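Local coordinates for sugar-binding transport ATP-binding protein (Pyrococcus horikoshii, PDB 1V43), which probably binds and hydrolyses ATP as the nucleotide-binding subunit that drives an ABC-type sugar importer, at residues Leu40-Pro45 with Ile196-Asp201; Asn84-Phe89 with Asp161-Asp166. All coordinates share one frame; numbering follows the deposited sequence.

Contact 1: Leu40-Pro45 with Ile196-Asp201; sequences LVLLGP and IYVTHD
The carbonyl oxygen of Tyr197 is gripped by two groups of the neighbouring strand: Leu42 N donates a short bond to Tyr197 O (2.6 Å), tilted 25° from the carbonyl plane, while the CA-H of Val41 makes a second, softer contact with the same oxygen. Before it, Tyr197 N bonds to Leu40 O at 2.8 Å, and after it Thr199 N bonds to Leu42 O at 3.1 Å. The ladder ends weakly, with Gly44 N 3.4 Å from Thr199 O, where the strands give way to loops.

On one face Leu42 bridges two residues of the partner strand, its CD1 lying 3.9 Å from both Ile196 CG2 and Val198 CG2; helix 50-58 covers Ile196 and Val198 there. On the other face, against helix 202-208, Val41 lies beside Tyr197 and points the same way, and Val41 CG1 meets Thr199 CG2 at 3.6 Å. With OG1 anti to the backbone N (chi1 -176°), Thr199 turns its hydroxyl to Asp201 N, which donates to Thr199 OG1 at 3.0 Å in an ST turn; Glu167 is a second partner of this hydroxyl and also takes the N-H of His200. Asp201 then caps helix 202-208 through Glu204 N.

Beyond the ladder, Gly44 O receives the CA-H of His200 and a hydrogen bond from Lys50. This pairing of parallel strands, one running into the Walker A P-loop and the other into a loop whose His200 is probably the switch (H-loop) histidine of the family, is characteristic of the nucleotide-binding core of ABC ATPases.

Contact 2: Asn84-Phe89 with Asp161-Asp166; sequences NISMVF and DVLLMD
Met87 starts with CG anti to the backbone N, then bends twice, at chi2 (104°) and chi3 (-94°), which folds its methyl back across Leu164 at about a right angle. The exact place of the methyl is doubtful, because Met87 CE comes unusually close to Leu164 O (2.9 Å). An alanine here would remove this folded thioether arm and would probably open a gap beside Leu164 and Leu54 of helix 50-58. On the same face, Ile85 crosses Leu164 obliquely, its CD1 4.1 Å from Leu164 CD1. Opposite, Val88 and Met165 lie side by side, with Val88 CB 3.8 Å from Met165 CG.

The strands run parallel, and the hydrophobic strand 162-166 ending in Asp166 is consistent with the Walker B strand of P-loop ATPases; strand 85-89 is the outermost on this side of the sheet. Val88 N donates to Leu164 O at 2.7 Å, and Val88 O in turn receives Asp166 N at 2.9 Å. Leu164 N donates to Ser86 O at 2.9 Å. At the start of the pairing, Asn84 O accepts Asp161 N (2.7 Å) and, more weakly, Val162 N. The Asn84 amide and Asp161 carboxylate planes stand 85° apart, and Asn84 ND2 bonds only weakly to Asp161 OD2 (3.2 Å).

How the contacts relate
Contacts 1 and 2 are adjacent strand pairs of one sheet, in the order 85-89, 162-166, 194-199, 39-43, and their centres lie 14 Å apart. Two probable backbone bonds join them, Val198 N to Met165 O at 2.8 Å and Ile196 N to Leu163 O at 3.0 Å, and Ile196 CB packs on Leu164 CD2. In sequence, both segments of contact 2 fall between those of contact 1. Helix 50-58 spans both, and the ATP site, empty in this chain, lies at its start: the side chain of Asp166 comes to about 3 Å from that of Thr51, and Val198 equally close to Lys50. The residue that follows contact 2 ties it to the end of strand 194-199.

Contact 1: Leu40-Pro45 with Ile196-Asp201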
# COMPACT_ATOMS: atom_id res chain seq x y z
N LEU A 40 -4.82 22.00 2.05
CA LEU A 40 -4.48 21.72 0.67
C LEU A 40 -3.28 20.79 0.58
O LEU A 40 -2.25 21.07 1.17
CB LEU A 40 -4.15 23.00 -0.09
CG LEU A 40 -3.58 22.74 -1.49
CD1 LEU A 40 -4.68 22.24 -2.43
CD2 LEU A 40 -2.96 24.01 -2.05
N VAL A 41 -3.44 19.69 -0.15
CA VAL A 41 -2.33 18.76 -0.34
C VAL A 41 -1.71 18.99 -1.71
O VAL A 41 -2.42 19.12 -2.71
CB VAL A 41 -2.78 17.28 -0.30
CG1 VAL A 41 -1.61 16.39 -0.70
CG2 VAL A 41 -3.27 16.90 1.09
N LEU A 42 -0.38 19.08 -1.75
CA LEU A 42 0.32 19.22 -3.02
C LEU A 42 0.80 17.78 -3.26
O LEU A 42 1.66 17.26 -2.53
CB LEU A 42 1.50 20.17 -2.90
CG LEU A 42 1.21 21.60 -2.46
CD1 LEU A 42 2.52 22.40 -2.47
CD2 LEU A 42 0.15 22.23 -3.36
N LEU A 43 0.22 17.14 -4.26
CA LEU A 43 0.50 15.75 -4.59
C LEU A 43 1.23 15.59 -5.91
O LEU A 43 0.83 16.17 -6.92
CB LEU A 43 -0.83 14.97 -4.65
CG LEU A 43 -0.77 13.50 -5.06
CD1 LEU A 43 -0.08 12.70 -3.97
CD2 LEU A 43 -2.19 12.96 -5.29
N GLY A 44 2.28 14.78 -5.91
CA GLY A 44 3.04 14.56 -7.13
C GLY A 44 4.30 13.76 -6.89
O GLY A 44 4.74 13.64 -5.75
N PRO A 45 4.92 13.22 -7.95
CA PRO A 45 6.14 12.43 -7.80
C PRO A 45 7.34 13.27 -7.39
O PRO A 45 7.27 14.51 -7.37
CB PRO A 45 6.32 11.80 -9.18
CG PRO A 45 5.80 12.87 -10.09
CD PRO A 45 4.54 13.34 -9.37
N ILE A 196 -0.81 23.66 4.07
CA ILE A 196 -0.31 23.25 2.77
C ILE A 196 0.56 22.03 3.09
O ILE A 196 1.56 22.11 3.80
CB ILE A 196 0.48 24.41 2.10
CG1 ILE A 196 -0.45 25.63 2.01
CG2 ILE A 196 0.96 23.99 0.70
CD1 ILE A 196 0.18 26.90 1.52
N TYR A 197 0.12 20.90 2.57
CA TYR A 197 0.73 19.60 2.85
C TYR A 197 1.31 18.92 1.62
O TYR A 197 0.59 18.67 0.65
CB TYR A 197 -0.36 18.72 3.47
CG TYR A 197 0.07 17.46 4.17
CD1 TYR A 197 0.10 17.40 5.58
CD2 TYR A 197 0.36 16.30 3.46
CE1 TYR A 197 0.39 16.21 6.24
CE2 TYR A 197 0.65 15.10 4.12
CZ TYR A 197 0.66 15.07 5.50
OH TYR A 197 0.92 13.89 6.14
N VAL A 198 2.60 18.61 1.68
CA VAL A 198 3.29 17.97 0.57
C VAL A 198 3.47 16.46 0.75
O VAL A 198 4.00 16.01 1.77
CB VAL A 198 4.68 18.58 0.38
CG1 VAL A 198 5.51 17.70 -0.56
CG2 VAL A 198 4.56 20.00 -0.17
N THR A 199 3.04 15.69 -0.24
CA THR A 199 3.21 14.24 -0.22
C THR A 199 3.19 13.64 -1.62
O THR A 199 2.58 14.20 -2.53
CB THR A 199 2.12 13.51 0.61
OG1 THR A 199 2.43 12.11 0.65
CG2 THR A 199 0.72 13.67 -0.02
N HIS A 200 3.86 12.51 -1.80
CA HIS A 200 3.88 11.84 -3.09
C HIS A 200 2.97 10.61 -2.97
O HIS A 200 2.81 9.84 -3.92
CB HIS A 200 5.30 11.39 -3.44
CG HIS A 200 5.77 10.21 -2.65
ND1 HIS A 200 5.29 8.94 -2.86
CD2 HIS A 200 6.63 10.13 -1.60
CE1 HIS A 200 5.83 8.12 -1.97
NE2 HIS A 200 6.64 8.81 -1.19
N ASP A 201 2.37 10.45 -1.80
CA ASP A 201 1.48 9.32 -1.49
C ASP A 201 -0.00 9.65 -1.78
O ASP A 201 -0.67 10.32 -0.97
CB ASP A 201 1.66 8.95 -0.01
CG ASP A 201 0.99 7.64 0.36
OD1 ASP A 201 -0.20 7.44 0.04
OD2 ASP A 201 1.67 6.80 0.98

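Contact 2: Asn84-Phe89 with Asp161-Asp166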
# COMPACT_ATOMS: atom_id res chain seq x y z
N ASN A 84 4.97 34.21 10.00
CA ASN A 84 4.06 33.51 10.92
C ASN A 84 3.69 32.12 10.41
O ASN A 84 2.51 31.81 10.24
CB ASN A 84 2.78 34.31 11.12
CG ASN A 84 3.01 35.58 11.89
OD1 ASN A 84 3.75 35.59 12.88
ND2 ASN A 84 2.36 36.67 11.46
N ILE A 85 4.69 31.30 10.17
CA ILE A 85 4.49 29.95 9.67
C ILE A 85 5.19 28.97 10.58
O ILE A 85 6.05 29.36 11.37
CB ILE A 85 5.12 29.77 8.27
CG1 ILE A 85 6.60 30.18 8.35
CG2 ILE A 85 4.38 30.62 7.24
CD1 ILE A 85 7.51 29.54 7.33
N SER A 86 4.83 27.70 10.46
CA SER A 86 5.47 26.63 11.20
C SER A 86 5.56 25.48 10.21
O SER A 86 4.63 25.18 9.45
CB SER A 86 4.67 26.26 12.47
OG SER A 86 3.35 25.87 12.15
N MET A 87 6.71 24.84 10.20
CA MET A 87 6.96 23.75 9.28
C MET A 87 7.12 22.44 10.02
O MET A 87 7.76 22.38 11.06
CB MET A 87 8.22 24.08 8.48
CG MET A 87 8.74 22.95 7.61
SD MET A 87 8.38 23.20 5.87
CE MET A 87 6.89 22.31 5.76
N VAL A 88 6.50 21.39 9.49
CA VAL A 88 6.64 20.07 10.08
C VAL A 88 7.31 19.24 9.00
O VAL A 88 6.92 19.32 7.85
CB VAL A 88 5.27 19.43 10.42
CG1 VAL A 88 5.48 18.06 11.03
CG2 VAL A 88 4.49 20.32 11.36
N PHE A 89 8.32 18.46 9.35
CA PHE A 89 8.96 17.62 8.34
C PHE A 89 9.57 16.36 8.92
O PHE A 89 9.62 16.20 10.13
CB PHE A 89 10.01 18.42 7.55
CG PHE A 89 11.08 19.07 8.39
CD1 PHE A 89 12.18 18.34 8.84
CD2 PHE A 89 11.00 20.43 8.71
CE1 PHE A 89 13.19 18.96 9.58
CE2 PHE A 89 12.00 21.05 9.45
CZ PHE A 89 13.10 20.32 9.88
N ASP A 161 -0.03 31.37 11.04
CA ASP A 161 -1.12 31.78 10.17
C ASP A 161 -1.20 30.76 9.05
O ASP A 161 -2.22 30.61 8.40
CB ASP A 161 -0.88 33.17 9.57
CG ASP A 161 -1.04 34.28 10.59
OD1 ASP A 161 -1.90 34.14 11.48
OD2 ASP A 161 -0.31 35.30 10.50
N VAL A 162 -0.10 30.06 8.82
CA VAL A 162 -0.03 29.04 7.78
C VAL A 162 0.82 27.88 8.29
O VAL A 162 1.95 28.07 8.77
CB VAL A 162 0.60 29.61 6.48
CG1 VAL A 162 0.62 28.53 5.42
CG2 VAL A 162 -0.22 30.82 5.98
N LEU A 163 0.25 26.68 8.20
CA LEU A 163 0.92 25.47 8.66
C LEU A 163 1.44 24.76 7.42
O LEU A 163 0.71 24.55 6.46
CB LEU A 163 -0.09 24.60 9.41
CG LEU A 163 0.42 23.32 10.05
CD1 LEU A 163 1.55 23.66 11.03
CD2 LEU A 163 -0.72 22.62 10.79
N LEU A 164 2.72 24.41 7.44
CA LEU A 164 3.35 23.78 6.30
C LEU A 164 3.93 22.43 6.70
O LEU A 164 4.68 22.33 7.68
CB LEU A 164 4.48 24.68 5.76
CG LEU A 164 4.16 26.13 5.43
CD1 LEU A 164 5.44 26.87 5.04
CD2 LEU A 164 3.13 26.20 4.29
N MET A 165 3.61 21.40 5.93
CA MET A 165 4.12 20.07 6.25
C MET A 165 4.67 19.38 5.02
O MET A 165 4.00 19.32 3.99
CB MET A 165 3.03 19.20 6.89
CG MET A 165 2.29 19.86 8.05
SD MET A 165 1.43 18.61 9.03
CE MET A 165 0.24 19.58 9.90
N ASP A 166 5.89 18.85 5.15
CA ASP A 166 6.55 18.15 4.06
C ASP A 166 6.72 16.67 4.41
O ASP A 166 7.56 16.33 5.24
CB ASP A 166 7.92 18.77 3.79
CG ASP A 166 8.51 18.33 2.45
OD1 ASP A 166 8.34 17.15 2.08
OD2 ASP A 166 9.14 19.16 1.77